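Local coordinates for uncharacterized protein (Deinococcus radiodurans, PDB 3M33), which is of unknown function but has the fold of, and may act as, a methyltransferase, at residues Gly20-Pro24 with Ser117-Pro121; Phe38-Leu42 with Phe138-Gly142; Pro34-Phe38 with Glu209-Val213; His23-Leu29 with Tyr206-Arg210. Residues are numbered along the deposited sequence.

Contact 1 of 4, residues Gly20-Pro24 with Ser117-Pro121; sequences GYRHP and SRRGP. With SO4 (sulfate ion), chain F.
Residues Gly-20 to Pro-24 form an irregular loop between helix 9-18 and strand 28-29, crossing the end of strand 112-118, which finishes at Arg-118. Past that end Arg-119 has positive phi (60/28), turning the chain; CA of Tyr-21 and CA of Arg-119 stand 6.2 Å apart. Tyr-21 (chi1 m) lays its ring beside the turn, CE1 4.0 Å from CA of Gly-120, while its hydroxyl bonds Asp-77. Arg-119 (chi1 m, chi2 t, chi3 p) reaches along the loop; its NH2 lies over one face of the His-23 ring, 3.4 Å from CD2. A water links the two segments, accepting from N of His-23 (3.1 Å) and NH1 of Arg-119 (3.0 Å). Sulfate F O1 accepts from Arg-119 NE (2.6 Å) and NH2 (2.5 Å). The end of a central strand commonly borders the cofactor cleft in Rossmann-like methyltransferases; here the guanidinium, also paired with Glu-35, binds a sulfate that probably came from the crystallisation liquor, consistent with a site able to take an anion.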
loop_
_atom_site.group_PDB
_atom_site.type_symbol
_atom_site.label_atom_id
_atom_site.label_comp_id
_atom_site.label_asym_id
_atom_site.label_seq_id
_atom_site.Cartn_x
_atom_site.Cartn_y
_atom_site.Cartn_z
ATOM N N GLY A 20 -6.027 -0.177 8.101
ATOM C CA GLY A 20 -5.626 -1.439 7.497
ATOM C C GLY A 20 -4.287 -1.483 6.770
ATOM O O GLY A 20 -3.630 -2.526 6.757
ATOM N N TYR A 21 -3.888 -0.366 6.163
ATOM C CA TYR A 21 -2.647 -0.303 5.383
ATOM C C TYR A 21 -1.554 0.534 6.065
ATOM O O TYR A 21 -0.590 0.962 5.416
ATOM C CB TYR A 21 -2.929 0.193 3.948
ATOM C CG TYR A 21 -3.907 -0.721 3.235
ATOM C CD1 TYR A 21 -3.485 -1.934 2.697
ATOM C CD2 TYR A 21 -5.265 -0.405 3.161
ATOM C CE1 TYR A 21 -4.379 -2.799 2.077
ATOM C CE2 TYR A 21 -6.168 -1.269 2.541
ATOM C CZ TYR A 21 -5.712 -2.458 2.001
ATOM O OH TYR A 21 -6.586 -3.313 1.393
ATOM N N ARG A 22 -1.696 0.749 7.375
ATOM C CA ARG A 22 -0.672 1.464 8.145
ATOM C C ARG A 22 -0.188 0.650 9.351
ATOM O O ARG A 22 -0.796 -0.350 9.729
ATOM C CB ARG A 22 -1.196 2.827 8.620
ATOM C CG ARG A 22 -1.676 3.757 7.505
ATOM C CD ARG A 22 -2.299 5.028 8.099
ATOM N NE ARG A 22 -3.158 5.766 7.166
ATOM C CZ ARG A 22 -4.471 5.927 7.328
ATOM N NH1 ARG A 22 -5.076 5.388 8.389
ATOM N NH2 ARG A 22 -5.181 6.623 6.430
ATOM N N HIS A 23 0.910 1.085 9.954
ATOM C CA HIS A 23 1.326 0.553 11.239
ATOM C C HIS A 23 0.462 1.205 12.327
ATOM O O HIS A 23 0.291 2.411 12.317
ATOM C CB HIS A 23 2.813 0.831 11.462
ATOM C CG HIS A 23 3.716 0.080 10.529
ATOM N ND1 HIS A 23 5.005 0.487 10.247
ATOM C CD2 HIS A 23 3.521 -1.064 9.828
ATOM C CE1 HIS A 23 5.568 -0.379 9.421
ATOM N NE2 HIS A 23 4.686 -1.326 9.145
ATOM N N PRO A 24 -0.101 0.398 13.248
ATOM C CA PRO A 24 -1.122 0.789 14.245
ATOM C C PRO A 24 -0.593 1.536 15.469
ATOM O O PRO A 24 -1.374 2.143 16.198
ATOM C CB PRO A 24 -1.692 -0.560 14.732
ATOM C CG PRO A 24 -1.137 -1.596 13.836
ATOM C CD PRO A 24 0.117 -1.054 13.217
ATOM N N SER A 117 -0.408 -0.300 -6.156
ATOM C CA SER A 117 -0.758 -0.878 -4.862
ATOM C C SER A 117 0.128 -0.332 -3.764
ATOM O O SER A 117 1.338 -0.574 -3.766
ATOM C CB SER A 117 -0.619 -2.401 -4.913
ATOM O OG SER A 117 -0.835 -2.967 -3.637
ATOM N N ARG A 118 -0.469 0.396 -2.825
ATOM C CA ARG A 118 0.289 0.898 -1.692
ATOM C C ARG A 118 0.141 -0.086 -0.542
ATOM O O ARG A 118 -0.861 -0.071 0.162
ATOM C CB ARG A 118 -0.185 2.298 -1.270
ATOM C CG ARG A 118 0.639 2.890 -0.106
ATOM C CD ARG A 118 -0.015 4.126 0.557
ATOM N NE ARG A 118 -0.212 5.243 -0.372
ATOM C CZ ARG A 118 0.684 6.203 -0.614
ATOM N NH1 ARG A 118 1.882 6.200 -0.013
ATOM N NH2 ARG A 118 0.384 7.178 -1.466
ATOM N N ARG A 119 1.117 -0.976 -0.382
ATOM C CA ARG A 119 1.088 -1.965 0.701
ATOM C C ARG A 119 -0.139 -2.870 0.606
ATOM O O ARG A 119 -0.637 -3.393 1.609
ATOM C CB ARG A 119 1.162 -1.259 2.060
ATOM C CG ARG A 119 2.454 -0.407 2.202
ATOM C CD ARG A 119 2.351 0.700 3.268
ATOM N NE ARG A 119 2.217 0.178 4.621
ATOM C CZ ARG A 119 2.518 0.848 5.737
ATOM N NH1 ARG A 119 2.995 2.099 5.685
ATOM N NH2 ARG A 119 2.348 0.255 6.919
ATOM N N GLY A 120 -0.620 -3.048 -0.615
ATOM C CA GLY A 120 -1.830 -3.807 -0.862
ATOM C C GLY A 120 -1.508 -5.192 -1.374
ATOM O O GLY A 120 -0.400 -5.681 -1.166
ATOM N N PRO A 121 -2.477 -5.829 -2.045
ATOM C CA PRO A 121 -2.311 -7.177 -2.611
ATOM C C PRO A 121 -1.147 -7.240 -3.590
ATOM O O PRO A 121 -0.881 -6.256 -4.296
ATOM C CB PRO A 121 -3.633 -7.408 -3.362
ATOM C CG PRO A 121 -4.629 -6.548 -2.648
ATOM C CD PRO A 121 -3.842 -5.305 -2.251
HETATM S S SO4 F . 0.754 -3.123 6.132
HETATM O O1 SO4 F . 1.508 -1.900 5.939
HETATM O O2 SO4 F . -0.291 -2.888 7.133
HETATM O O3 SO4 F . 0.161 -3.529 4.858
HETATM O O4 SO4 F . 1.634 -4.193 6.594
HETATM O O HOH W 1 2.732 3.142 8.514
#

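Contact 2 of 4, residues Phe38-Leu42 with Phe138-Gly142; sequences FDLWL and FLYVG
Segment 38-42 of helix 36-45 runs along segment 138-142 of strand 136-142, nearly antiparallel: the N-to-C directions differ by 171° and the axes approach to 9.6 Å. Phe-38 faces Val-141 (CA atoms 6.8 Å apart) and Leu-42 faces Leu-139 (7.4 Å). The helix turn is closed by Leu-42 N to Phe-38 O at 2.9 Å; no hydrogen bond joins the segments. Aromatic contact centres on Phe-38 (chi1 t, chi2 91°), whose CB points toward the strand. CG1 of Val-141 (chi1 p) sits over the ring face in a CH-pi contact, 3.7 Å from its centroid and 20° off the normal, with Val-141 CB 3.5 Å from Phe-38 CD1. Apolar packing gathers round Leu-139 (t, p): its CG is 3.6 Å from Phe-38 CE1, its CD2 3.6 Å from Leu-42 CB, and its CD1 meets the edge of the Trp-41 indole, 4.0 Å from CE3. Tyr-140 directs its CB away, to the other face of the sheet. Val-116 and Leu-114 of strand 112-118 and Leu-212 of strand 204-216 extend the apolar surface beneath the helix. Such a helix laid along the strands of a central sheet is the layered alpha/beta packing of a Rossmann-like fold, as in methyltransferases.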
loop_
_atom_site.group_PDB
_atom_site.type_symbol
_atom_site.label_atom_id
_atom_site.label_comp_id
_atom_site.label_asym_id
_atom_site.label_seq_id
_atom_site.Cartn_x
_atom_site.Cartn_y
_atom_site.Cartn_z
ATOM N N PHE A 38 7.620 7.006 -3.287
ATOM C CA PHE A 38 6.489 6.352 -3.924
ATOM C C PHE A 38 5.477 7.401 -4.405
ATOM O O PHE A 38 4.956 7.306 -5.512
ATOM C CB PHE A 38 5.824 5.374 -2.941
ATOM C CG PHE A 38 4.532 4.779 -3.446
ATOM C CD1 PHE A 38 4.530 3.589 -4.156
ATOM C CD2 PHE A 38 3.323 5.400 -3.190
ATOM C CE1 PHE A 38 3.355 3.039 -4.602
ATOM C CE2 PHE A 38 2.131 4.851 -3.634
ATOM C CZ PHE A 38 2.151 3.672 -4.348
ATOM N N ASP A 39 5.196 8.400 -3.575
ATOM C CA ASP A 39 4.267 9.460 -3.977
ATOM C C ASP A 39 4.802 10.203 -5.188
ATOM O O ASP A 39 4.055 10.499 -6.103
ATOM C CB ASP A 39 4.042 10.486 -2.855
ATOM C CG ASP A 39 3.269 9.921 -1.688
ATOM O OD1 ASP A 39 2.863 8.741 -1.744
ATOM O OD2 ASP A 39 3.088 10.665 -0.703
ATOM N N LEU A 40 6.090 10.542 -5.170
ATOM C CA LEU A 40 6.704 11.210 -6.313
ATOM C C LEU A 40 6.614 10.372 -7.590
ATOM O O LEU A 40 6.281 10.887 -8.648
ATOM C CB LEU A 40 8.179 11.489 -6.051
ATOM C CG LEU A 40 8.548 12.695 -5.206
ATOM C CD1 LEU A 40 9.928 13.161 -5.651
ATOM C CD2 LEU A 40 7.507 13.814 -5.355
ATOM N N TRP A 41 6.936 9.082 -7.495
ATOM C CA TRP A 41 6.909 8.223 -8.673
ATOM C C TRP A 41 5.479 8.123 -9.209
ATOM O O TRP A 41 5.248 8.170 -10.418
ATOM C CB TRP A 41 7.401 6.829 -8.320
ATOM C CG TRP A 41 8.886 6.720 -8.125
ATOM C CD1 TRP A 41 9.788 7.735 -8.099
ATOM C CD2 TRP A 41 9.633 5.507 -7.937
ATOM N NE1 TRP A 41 11.055 7.233 -7.904
ATOM C CE2 TRP A 41 10.983 5.868 -7.804
ATOM C CE3 TRP A 41 9.283 4.151 -7.866
ATOM C CZ2 TRP A 41 11.995 4.921 -7.612
ATOM C CZ3 TRP A 41 10.280 3.218 -7.671
ATOM C CH2 TRP A 41 11.623 3.608 -7.544
ATOM N N LEU A 42 4.518 7.981 -8.299
ATOM C CA LEU A 42 3.129 7.839 -8.708
ATOM C C LEU A 42 2.672 9.107 -9.430
ATOM O O LEU A 42 2.089 9.060 -10.502
ATOM C CB LEU A 42 2.250 7.565 -7.489
ATOM C CG LEU A 42 0.737 7.544 -7.735
ATOM C CD1 LEU A 42 0.381 6.642 -8.918
ATOM C CD2 LEU A 42 0.002 7.112 -6.450
ATOM N N PHE A 138 3.416 -1.166 -13.490
ATOM C CA PHE A 138 2.889 -1.645 -12.214
ATOM C C PHE A 138 3.702 -0.940 -11.138
ATOM O O PHE A 138 4.926 -0.972 -11.177
ATOM C CB PHE A 138 3.098 -3.163 -12.091
ATOM C CG PHE A 138 2.863 -3.696 -10.699
ATOM C CD1 PHE A 138 1.572 -3.855 -10.205
ATOM C CD2 PHE A 138 3.929 -4.042 -9.884
ATOM C CE1 PHE A 138 1.349 -4.335 -8.905
ATOM C CE2 PHE A 138 3.720 -4.525 -8.590
ATOM C CZ PHE A 138 2.422 -4.670 -8.100
ATOM N N LEU A 139 3.037 -0.307 -10.181
ATOM C CA LEU A 139 3.733 0.437 -9.154
ATOM C C LEU A 139 3.332 -0.071 -7.764
ATOM O O LEU A 139 2.142 -0.145 -7.440
ATOM C CB LEU A 139 3.438 1.939 -9.286
ATOM C CG LEU A 139 3.987 2.837 -8.176
ATOM C CD1 LEU A 139 5.508 2.784 -8.181
ATOM C CD2 LEU A 139 3.490 4.260 -8.336
ATOM N N TYR A 140 4.326 -0.395 -6.938
ATOM C CA TYR A 140 4.076 -0.986 -5.617
ATOM C C TYR A 140 5.021 -0.445 -4.543
ATOM O O TYR A 140 6.193 -0.174 -4.811
ATOM C CB TYR A 140 4.231 -2.509 -5.707
ATOM C CG TYR A 140 4.221 -3.249 -4.371
ATOM C CD1 TYR A 140 3.023 -3.619 -3.768
ATOM C CD2 TYR A 140 5.409 -3.608 -3.736
ATOM C CE1 TYR A 140 2.999 -4.308 -2.558
ATOM C CE2 TYR A 140 5.399 -4.307 -2.526
ATOM C CZ TYR A 140 4.183 -4.647 -1.943
ATOM O OH TYR A 140 4.140 -5.322 -0.741
ATOM N N VAL A 141 4.515 -0.283 -3.322
ATOM C CA VAL A 141 5.400 -0.101 -2.180
ATOM C C VAL A 141 4.989 -1.067 -1.069
ATOM O O VAL A 141 3.807 -1.182 -0.739
ATOM C CB VAL A 141 5.481 1.365 -1.666
ATOM C CG1 VAL A 141 4.138 1.842 -1.138
ATOM C CG2 VAL A 141 6.546 1.467 -0.548
ATOM N N GLY A 142 5.962 -1.789 -0.517
ATOM C CA GLY A 142 5.667 -2.815 0.476
ATOM C C GLY A 142 6.108 -2.332 1.833
ATOM O O GLY A 142 6.954 -1.458 1.911
#

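Contact 3 of 4, residues Pro34-Phe38 with Glu209-Val213; sequences PELTF and ERHLV. With SO4 (sulfate ion), chain I.
A salt bridge fixes the approach to helix 36-45 onto strand 204-216: NE of Arg-210 donates to OE2 of Glu-35 at 2.8 Å, with an angle of 153°. Glu-35 (m, t) also pairs with Arg-119 and Arg-118, so its carboxylate serves three arginines. Arg-210 (m, m, t) is also tied to its own strand, NH1 donating to O of Glu-209 at 2.9 Å, and NH2 makes a weak bond of 3.2 Å to O2 of sulfate I. Pro-34 lies against the arginine, its CG over one guanidinium face and its CB 3.7 Å from Arg-210 CG. In register, CA of Pro-34 is 6.4 Å from CA of Arg-210 and CA of Phe-38 is 6.7 Å from CA of Leu-212. Residues 34-35 are loop, 36-38 the first helical turn, and 209-213 extended. Leu-212 (m, p) points at that turn: CD2 is 3.6 Å from Thr-37 CB and 4.0 Å from Phe-38 CB. The helix start is thus seated on the central sheet of a Rossmann-like alpha/beta fold, and a buried arginine is compensated by Glu-35 together with Glu-208.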
loop_
_atom_site.group_PDB
_atom_site.type_symbol
_atom_site.label_atom_id
_atom_site.label_comp_id
_atom_site.label_asym_id
_atom_site.label_seq_id
_atom_site.Cartn_x
_atom_site.Cartn_y
_atom_site.Cartn_z
ATOM N N PRO A 34 9.354 7.347 4.634
ATOM C CA PRO A 34 9.926 6.438 3.635
ATOM C C PRO A 34 9.003 6.157 2.450
ATOM O O PRO A 34 9.408 5.410 1.559
ATOM C CB PRO A 34 10.181 5.152 4.438
ATOM C CG PRO A 34 9.164 5.192 5.516
ATOM C CD PRO A 34 9.009 6.649 5.881
ATOM N N GLU A 35 7.801 6.733 2.422
ATOM C CA GLU A 35 6.941 6.585 1.240
ATOM C C GLU A 35 6.903 7.827 0.359
ATOM O O GLU A 35 6.183 7.856 -0.629
ATOM C CB GLU A 35 5.528 6.135 1.633
ATOM C CG GLU A 35 5.483 4.679 2.111
ATOM C CD GLU A 35 4.111 4.243 2.598
ATOM O OE1 GLU A 35 3.108 4.785 2.100
ATOM O OE2 GLU A 35 4.037 3.348 3.474
ATOM N N LEU A 36 7.688 8.850 0.688
ATOM C CA LEU A 36 7.729 10.053 -0.161
ATOM C C LEU A 36 8.093 9.730 -1.611
ATOM O O LEU A 36 7.544 10.324 -2.538
ATOM C CB LEU A 36 8.706 11.103 0.373
ATOM C CG LEU A 36 8.347 11.751 1.711
ATOM C CD1 LEU A 36 9.480 12.674 2.180
ATOM C CD2 LEU A 36 7.016 12.500 1.618
ATOM N N THR A 37 9.019 8.794 -1.808
ATOM C CA THR A 37 9.507 8.502 -3.156
ATOM C C THR A 37 8.405 7.845 -3.958
ATOM O O THR A 37 8.235 8.121 -5.142
ATOM C CB THR A 37 10.780 7.616 -3.138
ATOM O OG1 THR A 37 11.782 8.254 -2.339
ATOM C CG2 THR A 37 11.339 7.432 -4.558
ATOM N N PHE A 38 7.620 7.006 -3.287
ATOM C CA PHE A 38 6.489 6.352 -3.924
ATOM C C PHE A 38 5.477 7.401 -4.405
ATOM O O PHE A 38 4.956 7.306 -5.512
ATOM C CB PHE A 38 5.824 5.374 -2.941
ATOM C CG PHE A 38 4.532 4.779 -3.446
ATOM C CD1 PHE A 38 4.530 3.589 -4.156
ATOM C CD2 PHE A 38 3.323 5.400 -3.190
ATOM C CE1 PHE A 38 3.355 3.039 -4.602
ATOM C CE2 PHE A 38 2.131 4.851 -3.634
ATOM C CZ PHE A 38 2.151 3.672 -4.348
ATOM N N GLU A 209 10.815 0.571 7.244
ATOM C CA GLU A 209 11.440 0.207 5.981
ATOM C C GLU A 209 10.418 -0.048 4.879
ATOM O O GLU A 209 9.325 -0.526 5.140
ATOM C CB GLU A 209 12.369 -1.002 6.184
ATOM C CG GLU A 209 13.270 -0.820 7.388
ATOM C CD GLU A 209 14.419 -1.819 7.458
ATOM O OE1 GLU A 209 14.175 -3.032 7.341
ATOM O OE2 GLU A 209 15.568 -1.374 7.627
ATOM N N ARG A 210 10.777 0.279 3.642
ATOM C CA ARG A 210 9.863 0.106 2.521
ATOM C C ARG A 210 10.595 -0.438 1.300
ATOM O O ARG A 210 11.782 -0.193 1.125
ATOM C CB ARG A 210 9.190 1.431 2.155
ATOM C CG ARG A 210 8.454 2.105 3.304
ATOM C CD ARG A 210 7.083 1.457 3.611
ATOM N NE ARG A 210 6.366 2.262 4.602
ATOM C CZ ARG A 210 6.578 2.178 5.910
ATOM N NH1 ARG A 210 7.478 1.313 6.367
ATOM N NH2 ARG A 210 5.916 2.965 6.760
ATOM N N HIS A 211 9.871 -1.168 0.459
ATOM C CA HIS A 211 10.417 -1.710 -0.779
ATOM C C HIS A 211 9.583 -1.173 -1.936
ATOM O O HIS A 211 8.445 -1.588 -2.112
ATOM C CB HIS A 211 10.303 -3.239 -0.749
ATOM C CG HIS A 211 10.900 -3.927 -1.937
ATOM N ND1 HIS A 211 10.681 -5.266 -2.201
ATOM C CD2 HIS A 211 11.724 -3.482 -2.914
ATOM C CE1 HIS A 211 11.340 -5.609 -3.293
ATOM N NE2 HIS A 211 11.972 -4.545 -3.752
ATOM N N LEU A 212 10.141 -0.262 -2.728
ATOM C CA LEU A 212 9.409 0.309 -3.860
ATOM C C LEU A 212 9.775 -0.399 -5.142
ATOM O O LEU A 212 10.955 -0.644 -5.396
ATOM C CB LEU A 212 9.737 1.792 -4.039
ATOM C CG LEU A 212 9.206 2.865 -3.105
ATOM C CD1 LEU A 212 9.698 2.654 -1.684
ATOM C CD2 LEU A 212 9.638 4.237 -3.618
ATOM N N VAL A 213 8.774 -0.696 -5.968
ATOM C CA VAL A 213 9.011 -1.391 -7.221
ATOM C C VAL A 213 8.164 -0.763 -8.320
ATOM O O VAL A 213 6.949 -0.639 -8.184
ATOM C CB VAL A 213 8.670 -2.915 -7.110
ATOM C CG1 VAL A 213 8.775 -3.602 -8.454
ATOM C CG2 VAL A 213 9.580 -3.601 -6.110
HETATM S S SO4 I . 5.278 5.637 9.095
HETATM O O1 SO4 I . 4.443 6.300 8.091
HETATM O O2 SO4 I . 4.755 4.311 9.414
HETATM O O3 SO4 I . 6.635 5.515 8.577
HETATM O O4 SO4 I . 5.280 6.430 10.319
#

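Contact 4 of 4, residues His23-Leu29 with Tyr206-Arg210; sequences HPWARVL and YREER. With SO4 (sulfate ion), chain I; SO4 (sulfate ion), chain E.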
loop_
_atom_site.group_PDB
_atom_site.type_symbol
_atom_site.label_atom_id
_atom_site.label_comp_id
_atom_site.label_asym_id
_atom_site.label_seq_id
_atom_site.Cartn_x
_atom_site.Cartn_y
_atom_site.Cartn_z
ATOM N N HIS A 23 0.910 1.085 9.954
ATOM C CA HIS A 23 1.326 0.553 11.239
ATOM C C HIS A 23 0.462 1.205 12.327
ATOM O O HIS A 23 0.291 2.411 12.317
ATOM C CB HIS A 23 2.813 0.831 11.462
ATOM C CG HIS A 23 3.716 0.080 10.529
ATOM N ND1 HIS A 23 5.005 0.487 10.247
ATOM C CD2 HIS A 23 3.521 -1.064 9.828
ATOM C CE1 HIS A 23 5.568 -0.379 9.421
ATOM N NE2 HIS A 23 4.686 -1.326 9.145
ATOM N N PRO A 24 -0.101 0.398 13.248
ATOM C CA PRO A 24 -1.122 0.789 14.245
ATOM C C PRO A 24 -0.593 1.536 15.469
ATOM O O PRO A 24 -1.374 2.143 16.198
ATOM C CB PRO A 24 -1.692 -0.560 14.732
ATOM C CG PRO A 24 -1.137 -1.596 13.836
ATOM C CD PRO A 24 0.117 -1.054 13.217
ATOM N N TRP A 25 0.710 1.465 15.708
ATOM C CA TRP A 25 1.294 2.068 16.896
ATOM C C TRP A 25 1.695 3.528 16.649
ATOM O O TRP A 25 1.886 3.939 15.512
ATOM C CB TRP A 25 2.496 1.241 17.351
ATOM C CG TRP A 25 3.639 1.171 16.350
ATOM C CD1 TRP A 25 4.717 1.997 16.295
ATOM C CD2 TRP A 25 3.819 0.209 15.292
ATOM N NE1 TRP A 25 5.559 1.620 15.270
ATOM C CE2 TRP A 25 5.024 0.530 14.633
ATOM C CE3 TRP A 25 3.074 -0.890 14.839
ATOM C CZ2 TRP A 25 5.511 -0.211 13.548
ATOM C CZ3 TRP A 25 3.553 -1.623 13.757
ATOM C CH2 TRP A 25 4.761 -1.280 13.123
ATOM N N ALA A 26 1.783 4.308 17.719
ATOM C CA ALA A 26 2.296 5.664 17.642
ATOM C C ALA A 26 3.795 5.615 17.353
ATOM O O ALA A 26 4.508 4.783 17.915
ATOM C CB ALA A 26 2.033 6.394 18.936
ATOM N N ARG A 27 4.265 6.500 16.473
ATOM C CA ARG A 27 5.676 6.538 16.093
ATOM C C ARG A 27 6.046 7.928 15.611
ATOM O O ARG A 27 5.214 8.617 15.019
ATOM C CB ARG A 27 5.943 5.529 14.976
ATOM C CG ARG A 27 5.114 5.805 13.706
ATOM C CD ARG A 27 4.377 4.566 13.228
ATOM N NE ARG A 27 3.653 4.827 11.991
ATOM C CZ ARG A 27 2.370 5.180 11.926
ATOM N NH1 ARG A 27 1.643 5.293 13.038
ATOM N NH2 ARG A 27 1.808 5.406 10.739
ATOM N N VAL A 28 7.286 8.339 15.875
ATOM C CA VAL A 28 7.836 9.585 15.347
ATOM C C VAL A 28 9.025 9.263 14.427
ATOM O O VAL A 28 9.953 8.554 14.819
ATOM C CB VAL A 28 8.352 10.505 16.474
ATOM C CG1 VAL A 28 9.036 11.752 15.887
ATOM C CG2 VAL A 28 7.231 10.897 17.423
ATOM N N LEU A 29 8.999 9.781 13.205
ATOM C CA LEU A 29 10.098 9.569 12.267
ATOM C C LEU A 29 11.259 10.499 12.605
ATOM O O LEU A 29 11.048 11.694 12.818
ATOM C CB LEU A 29 9.624 9.845 10.829
ATOM C CG LEU A 29 8.510 8.935 10.309
ATOM C CD1 LEU A 29 7.844 9.532 9.067
ATOM C CD2 LEU A 29 9.056 7.561 10.025
ATOM N N TYR A 206 13.685 1.951 16.124
ATOM C CA TYR A 206 13.551 0.853 15.173
ATOM C C TYR A 206 13.566 1.486 13.776
ATOM O O TYR A 206 13.602 2.722 13.649
ATOM C CB TYR A 206 12.246 0.065 15.422
ATOM C CG TYR A 206 11.002 0.817 15.013
ATOM C CD1 TYR A 206 10.391 0.569 13.785
ATOM C CD2 TYR A 206 10.440 1.790 15.843
ATOM C CE1 TYR A 206 9.253 1.263 13.390
ATOM C CE2 TYR A 206 9.293 2.500 15.449
ATOM C CZ TYR A 206 8.714 2.226 14.216
ATOM O OH TYR A 206 7.597 2.912 13.799
ATOM N N ARG A 207 13.549 0.664 12.732
ATOM C CA ARG A 207 13.582 1.200 11.379
ATOM C C ARG A 207 12.226 1.043 10.705
ATOM O O ARG A 207 11.642 -0.021 10.732
ATOM C CB ARG A 207 14.649 0.496 10.546
ATOM C CG ARG A 207 16.026 0.544 11.169
ATOM C CD ARG A 207 16.597 1.956 11.114
ATOM N NE ARG A 207 17.443 2.118 9.939
ATOM C CZ ARG A 207 18.725 2.452 9.985
ATOM N NH1 ARG A 207 19.419 2.556 8.857
ATOM N NH2 ARG A 207 19.306 2.686 11.155
ATOM N N GLU A 208 11.711 2.112 10.123
ATOM C CA GLU A 208 10.577 1.968 9.228
ATOM C C GLU A 208 11.171 1.690 7.854
ATOM O O GLU A 208 11.945 2.489 7.340
ATOM C CB GLU A 208 9.752 3.266 9.203
ATOM C CG GLU A 208 8.838 3.463 10.416
ATOM C CD GLU A 208 7.567 2.622 10.331
ATOM O OE1 GLU A 208 7.285 2.073 9.234
ATOM O OE2 GLU A 208 6.845 2.520 11.351
ATOM N N GLU A 209 10.815 0.571 7.244
ATOM C CA GLU A 209 11.440 0.207 5.981
ATOM C C GLU A 209 10.418 -0.048 4.879
ATOM O O GLU A 209 9.325 -0.526 5.140
ATOM C CB GLU A 209 12.369 -1.002 6.184
ATOM C CG GLU A 209 13.270 -0.820 7.388
ATOM C CD GLU A 209 14.419 -1.819 7.458
ATOM O OE1 GLU A 209 14.175 -3.032 7.341
ATOM O OE2 GLU A 209 15.568 -1.374 7.627
ATOM N N ARG A 210 10.777 0.279 3.642
ATOM C CA ARG A 210 9.863 0.106 2.521
ATOM C C ARG A 210 10.595 -0.438 1.300
ATOM O O ARG A 210 11.782 -0.193 1.125
ATOM C CB ARG A 210 9.190 1.431 2.155
ATOM C CG ARG A 210 8.454 2.105 3.304
ATOM C CD ARG A 210 7.083 1.457 3.611
ATOM N NE ARG A 210 6.366 2.262 4.602
ATOM C CZ ARG A 210 6.578 2.178 5.910
ATOM N NH1 ARG A 210 7.478 1.313 6.367
ATOM N NH2 ARG A 210 5.916 2.965 6.760
HETATM S S SO4 I . 5.278 5.637 9.095
HETATM O O1 SO4 I . 4.443 6.300 8.091
HETATM O O2 SO4 I . 4.755 4.311 9.414
HETATM O O3 SO4 I . 6.635 5.515 8.577
HETATM O O4 SO4 I . 5.280 6.430 10.319
HETATM S S SO4 E . 18.041 0.603 15.325
HETATM O O1 SO4 E . 18.200 0.943 13.912
HETATM O O2 SO4 E . 17.382 1.701 16.024
HETATM O O3 SO4 E . 17.235 -0.611 15.460
HETATM O O4 SO4 E . 19.356 0.387 15.929
#
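This is a largely polar, buried contact in which the loop ahead of edge strand 28-29 folds over the first half of strand 204-216. Its focus is Glu-208. OE2 accepts from ND1 of His-23 (3.0 Å) in a His-carboxylate hydrogen bond and from the hydroxyl of Tyr-206 (2.6 Å), and that same hydroxyl accepts from NE1 of Trp-25 at 2.8 Å, giving a chain of hydrogen bonds from indole to phenol to carboxylate. The Trp-25 five-membered ring and the Tyr-206 ring meet obliquely, planes at 66°, centroids 5.4 Å apart. Strand 160-173 lies between strands 28-29 and 204-216 in the mixed sheet of this Rossmann-like alpha/beta fold, so the loop reaches its partner through side chains. Arg-27, Glu-208 and Arg-210 make up a salt-bridge network: Arg-210 NH1 and NH2 each stand 3.0 Å from Glu-208 OE1, whereas Arg-27 NE is a long 4.0 Å from Glu-208 OE2, and Arg-210 NE pairs with Glu-35. Arg-27 NE donates to sulfate I O2 at 2.8 Å, and Arg-210 NH2 donates weakly to the same O2 at 3.2 Å.

Strands 112-118, 136-142 and 204-216 lie side by side in the sheet and tie the contacts together. Arg-119 N lies 2.7 Å from Val-141 O between contacts 1 and 2, and Val-213 N lies 2.9 Å from Tyr-140 O between contacts 2 and 3, both probable hydrogen bonds. Phe-38 serves contacts 2 and 3, whose centres are 7 Å apart, whereas contacts 2 and 4 are 19 Å apart. Charge joins the others: Glu-35 OE2 of contact 3 is 2.7 Å from Arg-119 NH1 of contact 1, offsetting the 3.2 Å approach of Arg-119 NH1 to Arg-210 NH2. His-23 belongs to contacts 1 and 4, near sulfates F and I, which probably came from the crystallisation liquor but may mark a pocket.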